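Local coordinates for protein glutamyl-tRNA(Gln) amidotransferase subunit B, mitochondrial (Saccharomyces cerevisiae, PDB 4N0H) that forms the B subunit of a mitochondrial amidotransferase complex and carries the catalytic domain characteristic of the GatB/GatE family, at residues Q139-T144 with L169-T174. Residues are numbered along the deposited sequence; the frame is centred on the assembly and turned at random.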
ATOM      1  N   GLN B 139      22.077  -5.784  -3.835  1.00 33.49           N
ATOM      2  CA  GLN B 139      20.684  -5.526  -3.449  1.00 35.47           C
ATOM      3  C   GLN B 139      20.424  -5.776  -1.963  1.00 32.39           C
ATOM      4  O   GLN B 139      20.950  -6.723  -1.386  1.00 30.74           O
ATOM      5  CB  GLN B 139      19.724  -6.407  -4.260  1.00 42.68           C
ATOM      6  CG  GLN B 139      19.715  -6.147  -5.756  1.00 53.71           C
ATOM      7  CD  GLN B 139      18.723  -7.033  -6.496  1.00 61.85           C
ATOM      8  OE1 GLN B 139      18.200  -8.002  -5.941  1.00 64.95           O
ATOM      9  NE2 GLN B 139      18.453  -6.697  -7.755  1.00 64.02           N
ATOM     10  N   ILE B 140      19.595  -4.933  -1.354  1.00 27.24           N
ATOM     11  CA  ILE B 140      19.144  -5.166   0.015  1.00 25.66           C
ATOM     12  C   ILE B 140      17.778  -5.835  -0.043  1.00 28.03           C
ATOM     13  O   ILE B 140      16.910  -5.408  -0.806  1.00 26.67           O
ATOM     14  CB  ILE B 140      19.022  -3.849   0.804  1.00 27.64           C
ATOM     15  CG1 ILE B 140      20.366  -3.118   0.842  1.00 28.64           C
ATOM     16  CG2 ILE B 140      18.505  -4.110   2.216  1.00 28.36           C
ATOM     17  CD1 ILE B 140      20.250  -1.656   1.241  1.00 29.60           C
ATOM     18  N   GLU B 141      17.581  -6.885   0.749  1.00 27.33           N
ATOM     19  CA  GLU B 141      16.282  -7.556   0.771  1.00 30.53           C
ATOM     20  C   GLU B 141      15.968  -8.261   2.090  1.00 28.17           C
ATOM     21  O   GLU B 141      16.857  -8.502   2.908  1.00 25.54           O
ATOM     22  CB  GLU B 141      16.164  -8.540  -0.395  1.00 34.86           C
ATOM     23  CG  GLU B 141      17.178  -9.659  -0.372  1.00 41.03           C
ATOM     24  CD  GLU B 141      17.081 -10.539  -1.602  1.00 50.49           C
ATOM     25  OE1 GLU B 141      17.351 -11.753  -1.490  1.00 52.44           O
ATOM     26  OE2 GLU B 141      16.731 -10.013  -2.681  1.00 52.41           O
ATOM     27  N   GLN B 142      14.692  -8.594   2.274  1.00 25.43           N
ATOM     28  CA  GLN B 142      14.214  -9.268   3.476  1.00 26.57           C
ATOM     29  C   GLN B 142      14.520 -10.751   3.453  1.00 27.16           C
ATOM     30  O   GLN B 142      14.359 -11.403   2.424  1.00 28.97           O
ATOM     31  CB  GLN B 142      12.694  -9.136   3.590  1.00 27.13           C
ATOM     32  CG  GLN B 142      12.183  -7.831   4.119  1.00 29.28           C
ATOM     33  CD  GLN B 142      10.665  -7.826   4.216  1.00 32.40           C
ATOM     34  OE1 GLN B 142       9.972  -8.302   3.313  1.00 30.04           O
ATOM     35  NE2 GLN B 142      10.142  -7.313   5.325  1.00 31.00           N
ATOM     36  N   ASP B 143      14.920 -11.291   4.599  1.00 26.19           N
ATOM     37  CA  ASP B 143      14.974 -12.739   4.760  1.00 28.22           C
ATOM     38  C   ASP B 143      13.570 -13.235   5.101  1.00 30.70           C
ATOM     39  O   ASP B 143      12.718 -12.462   5.557  1.00 26.89           O
ATOM     40  CB  ASP B 143      15.961 -13.136   5.865  1.00 31.20           C
ATOM     41  CG  ASP B 143      16.545 -14.531   5.664  1.00 40.56           C
ATOM     42  OD1 ASP B 143      17.505 -14.885   6.381  1.00 41.87           O
ATOM     43  OD2 ASP B 143      16.056 -15.274   4.783  1.00 40.64           O
ATOM     44  N   THR B 144      13.329 -14.521   4.874  1.00 31.77           N
ATOM     45  CA  THR B 144      12.049 -15.131   5.203  1.00 30.61           C
ATOM     46  C   THR B 144      12.169 -15.892   6.514  1.00 30.94           C
ATOM     47  O   THR B 144      13.261 -16.008   7.073  1.00 31.02           O
ATOM     48  CB  THR B 144      11.609 -16.119   4.111  1.00 35.92           C
ATOM     49  OG1 THR B 144      12.582 -17.161   3.999  1.00 38.52           O
ATOM     50  CG2 THR B 144      11.477 -15.413   2.770  1.00 42.30           C
ATOM     51  N   LEU B 169      19.214  -8.829   4.479  1.00 27.99           N
ATOM     52  CA  LEU B 169      20.155  -9.536   3.623  1.00 29.19           C
ATOM     53  C   LEU B 169      20.732  -8.562   2.608  1.00 29.91           C
ATOM     54  O   LEU B 169      20.083  -7.581   2.237  1.00 25.67           O
ATOM     55  CB  LEU B 169      19.452 -10.661   2.853  1.00 31.85           C
ATOM     56  CG  LEU B 169      18.705 -11.746   3.629  1.00 33.00           C
ATOM     57  CD1 LEU B 169      17.953 -12.671   2.677  1.00 36.95           C
ATOM     58  CD2 LEU B 169      19.688 -12.529   4.452  1.00 27.73           C
ATOM     59  N   ILE B 170      21.954  -8.829   2.163  1.00 28.42           N
ATOM     60  CA  ILE B 170      22.452  -8.219   0.939  1.00 27.32           C
ATOM     61  C   ILE B 170      22.718  -9.320  -0.079  1.00 29.29           C
ATOM     62  O   ILE B 170      23.404 -10.299   0.215  1.00 28.58           O
ATOM     63  CB  ILE B 170      23.727  -7.395   1.162  1.00 30.44           C
ATOM     64  CG1 ILE B 170      23.406  -6.123   1.945  1.00 32.60           C
ATOM     65  CG2 ILE B 170      24.356  -7.026  -0.168  1.00 32.30           C
ATOM     66  CD1 ILE B 170      24.575  -5.156   2.034  1.00 33.52           C
ATOM     67  N   GLU B 171      22.147  -9.175  -1.268  1.00 32.32           N
ATOM     68  CA  GLU B 171      22.430 -10.107  -2.345  1.00 32.88           C
ATOM     69  C   GLU B 171      23.463  -9.494  -3.274  1.00 33.84           C
ATOM     70  O   GLU B 171      23.275  -8.389  -3.783  1.00 33.25           O
ATOM     71  CB  GLU B 171      21.168 -10.458  -3.133  1.00 35.54           C
ATOM     72  CG  GLU B 171      21.435 -11.407  -4.296  1.00 43.47           C
ATOM     73  CD  GLU B 171      20.213 -11.652  -5.166  1.00 56.59           C
ATOM     74  OE1 GLU B 171      20.380 -12.166  -6.293  1.00 61.98           O
ATOM     75  OE2 GLU B 171      19.087 -11.339  -4.727  1.00 62.31           O
ATOM     76  N   LEU B 172      24.556 -10.217  -3.485  1.00 33.82           N
ATOM     77  CA  LEU B 172      25.589  -9.788  -4.416  1.00 34.68           C
ATOM     78  C   LEU B 172      25.575 -10.687  -5.643  1.00 35.03           C
ATOM     79  O   LEU B 172      25.671 -11.909  -5.529  1.00 36.88           O
ATOM     80  CB  LEU B 172      26.962  -9.814  -3.739  1.00 36.02           C
ATOM     81  CG  LEU B 172      28.184  -9.444  -4.584  1.00 39.80           C
ATOM     82  CD1 LEU B 172      29.145  -8.602  -3.776  1.00 40.67           C
ATOM     83  CD2 LEU B 172      28.883 -10.690  -5.110  1.00 45.02           C
ATOM     84  N   VAL B 173      25.442 -10.083  -6.817  1.00 37.54           N
ATOM     85  CA  VAL B 173      25.478 -10.844  -8.057  1.00 39.14           C
ATOM     86  C   VAL B 173      26.722 -10.481  -8.867  1.00 39.80           C
ATOM     87  O   VAL B 173      26.936  -9.315  -9.214  1.00 39.49           O
ATOM     88  CB  VAL B 173      24.220 -10.597  -8.904  1.00 42.08           C
ATOM     89  CG1 VAL B 173      24.185 -11.548 -10.095  1.00 45.39           C
ATOM     90  CG2 VAL B 173      22.974 -10.762  -8.055  1.00 43.33           C
ATOM     91  N   THR B 174      27.551 -11.479  -9.155  1.00 38.43           N
ATOM     92  CA  THR B 174      28.736 -11.261  -9.972  1.00 39.51           C
ATOM     93  C   THR B 174      28.383 -11.405 -11.445  1.00 43.17           C
ATOM     94  O   THR B 174      27.346 -11.968 -11.793  1.00 44.07           O
ATOM     95  CB  THR B 174      29.850 -12.276  -9.650  1.00 40.39           C
ATOM     96  OG1 THR B 174      29.530 -13.540 -10.241  1.00 41.96           O
ATOM     97  CG2 THR B 174      30.014 -12.446  -8.151  1.00 39.23           C
TER
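Gln139 and Glu171 exchange both backbone hydrogen bonds of an antiparallel pair, Glu171 N reaching Gln139 O at 2.7 Å and Gln139 N reaching Glu171 O. Two residues along, Glu141 and Leu169 repeat the exchange, so that each of the two hydrogen-bonded pairs contributes two N-H...O bonds. Between them sits the non-hydrogen-bonded pair of Ile140 and Ile170, where CA-H...O contacts run from Ile170 CA to Gln139 O and from Ile140 CA to Leu169 O. The strand axes are turned well away from strict antiparallel, at 136°.

Leu169 reaches from the last paired residue of this register to Asp143 in the loop that follows strand 130-142. Its CB lies 3.4 Å from Glu141 O and also touches Glu141 CG; CG touches both that oxygen and Asp143 CB. At the tip the two methyls part: CD1 packs 3.6 Å from Asp143 CA, while CD2 meets Asp143 OD1 at 3.7 Å. Asp143 CG, anti to its backbone N (chi1 -153°), brings the carboxylate across these methyls, and OD1 is salt-bridged to Arg211 and hydrogen-bonded to Gln23.

On the same face Glu141 and Glu171 bring OE2 to OE2 at 3.4 Å, their carboxylate planes 69° apart; both atoms are acceptors and are not hydrogen-bonded to each other. Glu141 OE2 is hydrogen-bonded to Thr105 OG1, and the side chains of Glu141 and Glu171 both touch His21 on strand 14-23. Gln139 runs alongside Glu171, its OE1 3.7 Å from Glu171 OE2.

The pair belongs to the central mixed sheet of the GatB/GatE catalytic domain: strand 102-120 flanks strand 130-142, strand 14-23 flanks strand 168-174, and helix 65-78 packs through Ala71 against the face bearing Ile140 and Ile170.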